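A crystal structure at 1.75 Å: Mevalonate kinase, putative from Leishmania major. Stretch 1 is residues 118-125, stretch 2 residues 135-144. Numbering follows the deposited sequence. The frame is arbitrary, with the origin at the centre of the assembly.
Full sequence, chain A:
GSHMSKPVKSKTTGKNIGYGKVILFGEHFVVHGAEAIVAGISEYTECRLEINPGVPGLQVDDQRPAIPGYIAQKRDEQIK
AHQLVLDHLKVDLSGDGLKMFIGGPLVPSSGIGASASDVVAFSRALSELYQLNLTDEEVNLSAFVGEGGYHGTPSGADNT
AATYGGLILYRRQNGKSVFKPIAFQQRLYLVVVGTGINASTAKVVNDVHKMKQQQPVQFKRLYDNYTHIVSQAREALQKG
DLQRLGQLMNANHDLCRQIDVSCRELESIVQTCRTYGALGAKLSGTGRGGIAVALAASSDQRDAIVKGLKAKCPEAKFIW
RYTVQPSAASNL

Stretch 1 118-125: DVVAFSRA
Stretch 2 (135-144) TDEEVNLSAF

The apolar centre of the contact is made by Val 119, Val 120, Val 139 and Ala 143, all buried. Residues 118-125 are helical throughout, within a longer helix. Residues 136-144 form the second helix, which also runs on beyond its stretch. Their axes approach to 8.4 Å, and their N-to-C directions differ by 128°, so they run roughly against each other at a slant. The register is set by two CA pairs. Val 119 CA lies 5.0 Å from Ala 143 CA. Ser 123 CA lies 5.9 Å from Val 139 CA.

Val 120 (chi1 t, 166°) points sideways, yet both its methyls reach the other helix. Val 120 CG2 lies 3.4 Å from Ala 143 CB, and Val 120 CG1 lies 4.1 Å from Val 139 CG1. Val 119 (chi1 m, -71°) points toward the second helix. Val 119 CG2 is 3.8 Å from Ala 143 CB and 3.5 Å from Ala 143 O. A single methyl at Ala 143 thus meets Val 119 and Val 120, and its small size suits the short CA distance to Val 119. Val 139 (chi1 t, 172°) also points toward its partner helix. Val 139 CG1 sits 4.2 Å from Ser 123 CB.

A buried polar link lies beside this centre. Ser 123 (chi1 m, -66°) and Ser 142 (chi1 t, -174°) both point across the contact. Ser 142 OG donates to Ser 123 OG at 2.8 Å. Ser 123 OG in turn donates to Val 119 O at 2.9 Å, one turn back in its own helix. The chain of bonds satisfies Ser 123 as both donor and acceptor, and serine is small enough to fit between the helices.

At the outer edge, Arg 124 and Asp 136 are partly exposed. Both start sideways, but their ends come nearer the other helix. Arg 124 takes m, t, t for chi1 to chi3, with chi4 at -75°. Asp 136 has chi1 m (-81°) and chi2 -10°. Arg 124 NH2 donates to Asp 136 OD1 at 3.1 Å in a salt bridge, with an N-H...O angle of 165°. Water 1 accepts from Arg 124 NH1 at 3.2 Å and donates to Asp 136 OD1 at 3.2 Å. Val 139 CG2 lies over one face of the guanidinium, 3.8 Å from Arg 124 NH1.

Thr 135 (chi1 p, 67°) caps the second helix: Glu 138 N donates to Thr 135 OG1 at 3.1 Å. Thr 135 N donates to Glu 138 OE1, also at 3.1 Å.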

ATOM      1  N   ASP A 118       9.048  -3.783  -0.042  1.00  7.77           N
ATOM      2  CA  ASP A 118      10.398  -4.201  -0.469  1.00  8.58           C
ATOM      3  C   ASP A 118      11.473  -3.378   0.240  1.00  8.45           C
ATOM      4  O   ASP A 118      12.285  -3.947   0.996  1.00 10.04           O
ATOM      5  CB  ASP A 118      10.487  -4.095  -1.997  1.00  7.94           C
ATOM      6  CG  ASP A 118      11.836  -4.546  -2.578  1.00  9.45           C
ATOM      7  OD1 ASP A 118      12.759  -4.945  -1.834  1.00 14.93           O
ATOM      8  OD2 ASP A 118      12.034  -4.535  -3.804  1.00 15.91           O
ATOM      9  N   VAL A 119      11.478  -2.056   0.033  1.00  8.90           N
ATOM     10  CA  VAL A 119      12.535  -1.223   0.632  1.00  9.40           C
ATOM     11  C   VAL A 119      12.441  -1.178   2.153  1.00  9.81           C
ATOM     12  O   VAL A 119      13.460  -1.043   2.811  1.00  8.84           O
ATOM     13  CB  VAL A 119      12.687   0.210   0.027  1.00 11.59           C
ATOM     14  CG1 VAL A 119      13.271   0.134  -1.387  1.00 10.67           C
ATOM     15  CG2 VAL A 119      11.358   0.996   0.023  1.00 12.43           C
ATOM     16  N   VAL A 120      11.237  -1.338   2.713  1.00  8.34           N
ATOM     17  CA  VAL A 120      11.132  -1.383   4.172  1.00  7.72           C
ATOM     18  C   VAL A 120      11.818  -2.641   4.704  1.00  8.25           C
ATOM     19  O   VAL A 120      12.697  -2.557   5.569  1.00  7.92           O
ATOM     20  CB  VAL A 120       9.677  -1.269   4.674  1.00  7.46           C
ATOM     21  CG1 VAL A 120       9.567  -1.649   6.142  1.00  5.80           C
ATOM     22  CG2 VAL A 120       9.154   0.170   4.452  1.00  8.54           C
ATOM     23  N   ALA A 121      11.443  -3.801   4.160  1.00  6.61           N
ATOM     24  CA  ALA A 121      12.018  -5.073   4.605  1.00  6.98           C
ATOM     25  C   ALA A 121      13.546  -5.055   4.485  1.00  6.18           C
ATOM     26  O   ALA A 121      14.264  -5.469   5.413  1.00  6.45           O
ATOM     27  CB  ALA A 121      11.420  -6.225   3.796  1.00  6.87           C
ATOM     28  N   PHE A 122      14.031  -4.541   3.359  1.00  7.38           N
ATOM     29  CA  PHE A 122      15.465  -4.392   3.084  1.00  9.19           C
ATOM     30  C   PHE A 122      16.182  -3.524   4.132  1.00  9.35           C
ATOM     31  O   PHE A 122      17.218  -3.927   4.660  1.00  8.48           O
ATOM     32  CB  PHE A 122      15.640  -3.815   1.661  1.00  8.60           C
ATOM     33  CG  PHE A 122      17.068  -3.783   1.167  1.00 11.35           C
ATOM     34  CD1 PHE A 122      17.978  -4.773   1.512  1.00 11.61           C
ATOM     35  CD2 PHE A 122      17.490  -2.735   0.344  1.00 12.05           C
ATOM     36  CE1 PHE A 122      19.317  -4.726   1.030  1.00 13.94           C
ATOM     37  CE2 PHE A 122      18.807  -2.677  -0.146  1.00  9.54           C
ATOM     38  CZ  PHE A 122      19.716  -3.676   0.194  1.00 10.60           C
ATOM     39  N   SER A 123      15.631  -2.336   4.409  1.00  8.83           N
ATOM     40  CA  SER A 123      16.171  -1.429   5.416  1.00  9.45           C
ATOM     41  C   SER A 123      16.277  -2.094   6.776  1.00  8.70           C
ATOM     42  O   SER A 123      17.277  -1.937   7.470  1.00 10.17           O
ATOM     43  CB  SER A 123      15.314  -0.173   5.500  1.00  8.69           C
ATOM     44  OG  SER A 123      15.410   0.553   4.277  1.00  8.14           O
ATOM     45  N   ARG A 124      15.230  -2.820   7.160  1.00  9.26           N
ATOM     46  CA  ARG A 124      15.217  -3.567   8.411  1.00  9.36           C
ATOM     47  C   ARG A 124      16.297  -4.653   8.445  1.00 10.08           C
ATOM     48  O   ARG A 124      17.015  -4.770   9.431  1.00  8.60           O
ATOM     49  CB  ARG A 124      13.825  -4.168   8.670  1.00  8.06           C
ATOM     50  CG  ARG A 124      12.756  -3.122   9.071  1.00  8.11           C
ATOM     51  CD  ARG A 124      11.507  -3.729   9.724  1.00 11.19           C
ATOM     52  NE  ARG A 124      10.480  -2.732  10.037  1.00  9.93           N
ATOM     53  CZ  ARG A 124      10.541  -1.868  11.045  1.00 11.67           C
ATOM     54  NH1 ARG A 124      11.596  -1.840  11.866  1.00 11.70           N
ATOM     55  NH2 ARG A 124       9.549  -1.013  11.225  1.00  9.58           N
ATOM     56  N   ALA A 125      16.413  -5.433   7.368  1.00  9.35           N
ATOM     57  CA  ALA A 125      17.442  -6.491   7.297  1.00  9.68           C
ATOM     58  C   ALA A 125      18.857  -5.933   7.337  1.00  8.19           C
ATOM     59  O   ALA A 125      19.726  -6.523   7.976  1.00  8.58           O
ATOM     60  CB  ALA A 125      17.249  -7.348   6.062  1.00  8.63           C
ATOM     61  N   THR A 135      15.625   3.109  14.274  1.00 16.35           N
ATOM     62  CA  THR A 135      14.315   3.322  14.852  1.00 14.91           C
ATOM     63  C   THR A 135      13.312   3.188  13.699  1.00 12.89           C
ATOM     64  O   THR A 135      13.706   3.120  12.528  1.00 15.69           O
ATOM     65  CB  THR A 135      14.220   4.739  15.467  1.00 13.77           C
ATOM     66  OG1 THR A 135      14.287   5.704  14.417  1.00 15.98           O
ATOM     67  CG2 THR A 135      15.450   5.076  16.329  1.00 14.81           C
ATOM     68  N   ASP A 136      12.023   3.165  14.020  1.00 14.28           N
ATOM     69  CA  ASP A 136      10.977   3.099  13.002  1.00 13.38           C
ATOM     70  C   ASP A 136      11.056   4.320  12.091  1.00 13.52           C
ATOM     71  O   ASP A 136      10.964   4.218  10.862  1.00 12.25           O
ATOM     72  CB  ASP A 136       9.596   3.017  13.665  1.00 14.89           C
ATOM     73  CG  ASP A 136       9.240   1.610  14.120  1.00 15.32           C
ATOM     74  OD1 ASP A 136       9.949   0.624  13.770  1.00 14.58           O
ATOM     75  OD2 ASP A 136       8.234   1.394  14.821  1.00 18.10           O
ATOM     76  N   GLU A 137      11.243   5.482  12.705  1.00 14.21           N
ATOM     77  CA  GLU A 137      11.447   6.715  11.951  1.00 14.33           C
ATOM     78  C   GLU A 137      12.588   6.571  10.942  1.00 12.80           C
ATOM     79  O   GLU A 137      12.428   6.917   9.768  1.00 12.32           O
ATOM     80  CB  GLU A 137      11.671   7.882  12.913  1.00 14.67           C
ATOM     81  CG  GLU A 137      11.891   9.227  12.249  1.00 19.12           C
ATOM     82  CD  GLU A 137      11.972  10.386  13.240  1.00 20.03           C
ATOM     83  OE1 GLU A 137      11.986  11.551  12.772  1.00 26.54           O
ATOM     84  OE2 GLU A 137      12.009  10.150  14.473  1.00 24.37           O
ATOM     85  N   GLU A 138      13.722   6.040  11.404  1.00 13.25           N
ATOM     86  CA  GLU A 138      14.909   5.817  10.575  1.00 12.30           C
ATOM     87  C   GLU A 138      14.666   4.823   9.428  1.00 13.03           C
ATOM     88  O   GLU A 138      15.079   5.058   8.273  1.00 12.48           O
ATOM     89  CB  GLU A 138      16.096   5.400  11.468  1.00 14.90           C
ATOM     90  CG  GLU A 138      16.865   6.589  12.048  1.00 12.38           C
ATOM     91  CD  GLU A 138      17.720   6.281  13.273  1.00 17.36           C
ATOM     92  OE1 GLU A 138      17.878   5.096  13.674  1.00 14.32           O
ATOM     93  OE2 GLU A 138      18.233   7.261  13.870  1.00 19.36           O
ATOM     94  N   VAL A 139      13.984   3.719   9.733  1.00  9.94           N
ATOM     95  CA  VAL A 139      13.573   2.748   8.701  1.00 10.23           C
ATOM     96  C   VAL A 139      12.670   3.409   7.649  1.00 11.13           C
ATOM     97  O   VAL A 139      12.891   3.246   6.440  1.00 11.05           O
ATOM     98  CB  VAL A 139      12.834   1.530   9.342  1.00 10.40           C
ATOM     99  CG1 VAL A 139      12.248   0.622   8.263  1.00  8.13           C
ATOM    100  CG2 VAL A 139      13.799   0.747  10.221  1.00 10.31           C
ATOM    101  N   ASN A 140      11.671   4.154   8.121  1.00 10.62           N
ATOM    102  CA  ASN A 140      10.716   4.861   7.254  1.00 11.54           C
ATOM    103  C   ASN A 140      11.370   5.853   6.283  1.00 12.51           C
ATOM    104  O   ASN A 140      11.016   5.891   5.110  1.00 14.14           O
ATOM    105  CB  ASN A 140       9.614   5.527   8.090  1.00 11.73           C
ATOM    106  CG  ASN A 140       8.388   5.905   7.270  1.00 13.86           C
ATOM    107  OD1 ASN A 140       8.065   5.267   6.260  1.00 12.33           O
ATOM    108  ND2 ASN A 140       7.685   6.941   7.715  1.00 14.19           N
ATOM    109  N   LEU A 141      12.358   6.603   6.778  1.00 12.99           N
ATOM    110  CA  LEU A 141      13.178   7.492   5.966  1.00 12.83           C
ATOM    111  C   LEU A 141      14.018   6.749   4.946  1.00 11.99           C
ATOM    112  O   LEU A 141      14.170   7.200   3.806  1.00 12.44           O
ATOM    113  CB  LEU A 141      14.121   8.319   6.842  1.00 10.98           C
ATOM    114  CG  LEU A 141      14.835   9.416   6.042  1.00 14.04           C
ATOM    115  CD1 LEU A 141      13.858  10.549   5.810  1.00 14.10           C
ATOM    116  CD2 LEU A 141      16.073   9.880   6.774  1.00 13.41           C
ATOM    117  N   SER A 142      14.583   5.625   5.367  1.00 10.19           N
ATOM    118  CA  SER A 142      15.396   4.815   4.476  1.00 10.55           C
ATOM    119  C   SER A 142      14.500   4.305   3.343  1.00 10.29           C
ATOM    120  O   SER A 142      14.902   4.350   2.179  1.00 10.25           O
ATOM    121  CB  SER A 142      16.027   3.653   5.245  1.00 10.25           C
ATOM    122  OG  SER A 142      16.924   2.934   4.424  1.00 11.89           O
ATOM    123  N   ALA A 143      13.299   3.833   3.698  1.00 10.93           N
ATOM    124  CA  ALA A 143      12.328   3.349   2.712  1.00 11.22           C
ATOM    125  C   ALA A 143      11.959   4.498   1.786  1.00 12.50           C
ATOM    126  O   ALA A 143      11.944   4.352   0.569  1.00 13.08           O
ATOM    127  CB  ALA A 143      11.095   2.772   3.394  1.00 11.36           C
ATOM    128  N   PHE A 144      11.720   5.665   2.369  1.00 11.23           N
ATOM    129  CA  PHE A 144      11.330   6.826   1.576  1.00 13.60           C
ATOM    130  C   PHE A 144      12.397   7.170   0.535  1.00 13.20           C
ATOM    131  O   PHE A 144      12.079   7.503  -0.615  1.00 13.06           O
ATOM    132  CB  PHE A 144      11.049   8.032   2.467  1.00 13.02           C
ATOM    133  CG  PHE A 144      10.561   9.237   1.704  1.00 16.66           C
ATOM    134  CD1 PHE A 144       9.236   9.331   1.314  1.00 16.74           C
ATOM    135  CD2 PHE A 144      11.430  10.255   1.360  1.00 14.52           C
ATOM    136  CE1 PHE A 144       8.782  10.427   0.595  1.00 17.73           C
ATOM    137  CE2 PHE A 144      10.987  11.351   0.636  1.00 18.38           C
ATOM    138  CZ  PHE A 144       9.659  11.442   0.261  1.00 15.58           C
TER
HETATM  139  O   HOH W   1      12.913  -0.431  14.358  1.00 18.51           O